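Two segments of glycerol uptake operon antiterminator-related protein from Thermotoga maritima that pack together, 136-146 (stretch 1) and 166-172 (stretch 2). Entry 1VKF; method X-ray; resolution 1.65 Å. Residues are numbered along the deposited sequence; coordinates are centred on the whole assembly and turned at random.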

# COMPACT_ATOMS: atom_id res chain seq x y z
N PRO A 136 1.87 11.13 -5.89
CA PRO A 136 0.72 11.43 -5.01
C PRO A 136 -0.60 11.07 -5.71
O PRO A 136 -0.66 10.73 -6.91
CB PRO A 136 0.81 12.95 -4.82
CG PRO A 136 1.42 13.44 -6.17
CD PRO A 136 2.36 12.35 -6.55
N GLY A 137 -1.70 11.14 -4.98
CA GLY A 137 -2.95 10.64 -5.47
C GLY A 137 -3.53 11.36 -6.70
O GLY A 137 -4.16 10.71 -7.53
N ALA A 138 -3.24 12.65 -6.80
CA ALA A 138 -3.78 13.52 -7.84
C ALA A 138 -3.41 13.02 -9.23
O ALA A 138 -4.13 13.27 -10.19
CB ALA A 138 -3.34 14.96 -7.62
N VAL A 139 -2.23 12.41 -9.37
CA VAL A 139 -1.77 11.90 -10.67
C VAL A 139 -2.00 10.42 -10.86
O VAL A 139 -1.70 9.89 -11.92
CB VAL A 139 -0.29 12.29 -10.95
CG1 VAL A 139 -0.14 13.84 -10.88
CG2 VAL A 139 0.64 11.62 -9.95
N ALA A 140 -2.60 9.73 -9.87
CA ALA A 140 -2.91 8.31 -10.04
C ALA A 140 -3.83 8.00 -11.24
O ALA A 140 -3.58 7.05 -11.95
CB ALA A 140 -3.46 7.68 -8.76
N PRO A 141 -4.88 8.79 -11.48
CA PRO A 141 -5.75 8.54 -12.64
C PRO A 141 -5.01 8.57 -13.97
O PRO A 141 -5.24 7.68 -14.80
CB PRO A 141 -6.77 9.66 -12.55
CG PRO A 141 -6.86 9.92 -11.05
CD PRO A 141 -5.41 9.85 -10.61
N LYS A 142 -4.10 9.52 -14.12
CA LYS A 142 -3.28 9.65 -15.32
C LYS A 142 -2.47 8.42 -15.54
O LYS A 142 -2.35 7.96 -16.68
CB LYS A 142 -2.25 10.77 -15.17
CG LYS A 142 -2.74 12.10 -15.18
CD LYS A 142 -1.64 13.05 -15.70
CE LYS A 142 -2.27 14.19 -16.45
NZ LYS A 142 -1.48 15.40 -16.28
N VAL A 143 -1.85 7.93 -14.48
CA VAL A 143 -1.03 6.74 -14.55
C VAL A 143 -1.90 5.51 -14.83
O VAL A 143 -1.55 4.68 -15.68
CB VAL A 143 -0.19 6.56 -13.28
CG1 VAL A 143 0.54 5.27 -13.28
CG2 VAL A 143 0.78 7.74 -13.15
N ALA A 144 -3.05 5.43 -14.16
CA ALA A 144 -3.94 4.27 -14.30
C ALA A 144 -4.37 4.09 -15.75
O ALA A 144 -4.49 2.96 -16.24
CB ALA A 144 -5.19 4.41 -13.44
N ARG A 145 -4.64 5.20 -16.44
CA ARG A 145 -5.05 5.13 -17.86
C ARG A 145 -4.00 4.50 -18.75
O ARG A 145 -4.34 3.99 -19.85
CB ARG A 145 -5.40 6.54 -18.37
CG ARG A 145 -6.74 7.05 -17.86
CD ARG A 145 -7.22 8.37 -18.51
NE ARG A 145 -6.61 9.58 -17.92
CZ ARG A 145 -7.14 10.34 -16.94
NH1 ARG A 145 -8.31 10.05 -16.37
NH2 ARG A 145 -6.48 11.41 -16.52
N LYS A 146 -2.74 4.55 -18.34
CA LYS A 146 -1.63 3.98 -19.11
C LYS A 146 -1.36 2.51 -18.82
O LYS A 146 -0.61 1.86 -19.55
CB LYS A 146 -0.35 4.80 -18.88
CG LYS A 146 -0.52 6.30 -19.17
CD LYS A 146 -0.09 6.73 -20.56
CE LYS A 146 -0.27 8.26 -20.78
NZ LYS A 146 0.96 8.95 -21.23
N GLU A 166 -13.38 12.08 -6.98
CA GLU A 166 -12.97 12.20 -8.36
C GLU A 166 -11.89 11.14 -8.67
O GLU A 166 -11.98 10.44 -9.66
CB GLU A 166 -12.44 13.60 -8.66
CG GLU A 166 -12.04 13.79 -10.12
CD GLU A 166 -13.19 13.51 -11.10
OE1 GLU A 166 -14.37 13.73 -10.75
OE2 GLU A 166 -12.92 13.03 -12.23
N ILE A 167 -10.91 10.97 -7.79
CA ILE A 167 -9.84 9.98 -8.02
C ILE A 167 -10.44 8.57 -8.13
O ILE A 167 -10.03 7.76 -8.99
CB ILE A 167 -8.78 10.07 -6.87
CG1 ILE A 167 -7.94 11.29 -7.07
CG2 ILE A 167 -7.95 8.79 -6.82
CD1 ILE A 167 -7.14 11.62 -5.86
N LEU A 168 -11.43 8.26 -7.29
CA LEU A 168 -12.08 6.94 -7.27
C LEU A 168 -12.91 6.58 -8.51
O LEU A 168 -13.28 5.42 -8.70
CB LEU A 168 -12.91 6.78 -6.00
CG LEU A 168 -12.06 6.55 -4.76
CD1 LEU A 168 -12.90 6.73 -3.45
CD2 LEU A 168 -11.34 5.19 -4.78
N LYS A 169 -13.14 7.55 -9.40
CA LYS A 169 -13.76 7.27 -10.70
C LYS A 169 -12.81 6.57 -11.62
O LYS A 169 -13.25 5.95 -12.55
CB LYS A 169 -14.28 8.55 -11.34
CG LYS A 169 -15.42 9.13 -10.54
CD LYS A 169 -15.97 10.36 -11.21
CE LYS A 169 -17.26 10.78 -10.56
NZ LYS A 169 -18.00 11.69 -11.47
N HIS A 170 -11.50 6.68 -11.35
CA HIS A 170 -10.45 6.22 -12.28
C HIS A 170 -9.50 5.15 -11.76
O HIS A 170 -8.79 4.53 -12.56
CB HIS A 170 -9.59 7.40 -12.71
CG HIS A 170 -10.37 8.59 -13.13
ND1 HIS A 170 -11.17 8.59 -14.27
CD2 HIS A 170 -10.54 9.80 -12.55
CE1 HIS A 170 -11.77 9.76 -14.37
NE2 HIS A 170 -11.42 10.51 -13.35
N VAL A 171 -9.45 4.99 -10.43
CA VAL A 171 -8.55 4.04 -9.79
C VAL A 171 -9.39 3.22 -8.80
O VAL A 171 -10.48 3.62 -8.43
CB VAL A 171 -7.34 4.74 -9.10
CG1 VAL A 171 -6.62 5.71 -10.05
CG2 VAL A 171 -7.76 5.47 -7.84
N SER A 172 -8.86 2.08 -8.36
CA SER A 172 -9.63 1.17 -7.54
C SER A 172 -9.84 1.68 -6.14
O SER A 172 -10.92 1.53 -5.59
CB SER A 172 -8.95 -0.18 -7.46
OG SER A 172 -9.00 -0.79 -8.73

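No hydrogen bond crosses between these stretches; the 316 Å² they bury, both sides summed, rests on fit. The backbones come closest where Pro 141 CA lies 5.3 Å from His 170 CA, a short spacing that places the proline ring directly against the second segment.

After Pro 136, stretch 1 forms a 3-10 segment, Gly 137 to Val 139, whose Gly 137 O accepts from Ala 140 N at 3.0 Å, and then continues as helix, where Ala 144 N reaches Ala 140 O at 2.8 Å. One helical turn therefore separates Ala 140 from Ala 144, and both CA-to-CB bonds point toward stretch 2. Their small methyls leave a shallow hollow that Val 171 fills: its CG1 lies 3.9 Å from Ala 140 CB and likewise 3.9 Å from Ala 144 CB. The same methyl is 3.8 Å from Pro 141 N, so it rests on backbone as well as side chains.

Pro 141 is the answering bump. Its CB meets His 170 CB at 3.6 Å, while its CG stands 4.3 Å from both Ile 167 CG1 and Val 171 CG1, a looser apolar contact. The CA-to-CB bond of Ile 167 points sideways, but with chi1 m and chi2 t the end of its side chain comes nearer, bringing CD1 to 3.5 Å from Gly 137 O. Gly 137 has no side chain; an ideal CB there would lie 3.6 Å from Ile 167 CD1, a close contact but not a clash.

At the exposed margin, Arg 145 NH1 sits over one face of the His 170 ring, 3.8 Å from His 170 ND1, which in turn lies at the guanidinium edge, near its plane. The ring is steadied from within its own stretch: His 170 NE2 donates to Glu 166 OE2 at 3.1 Å, with an N-H...acceptor angle of 157°.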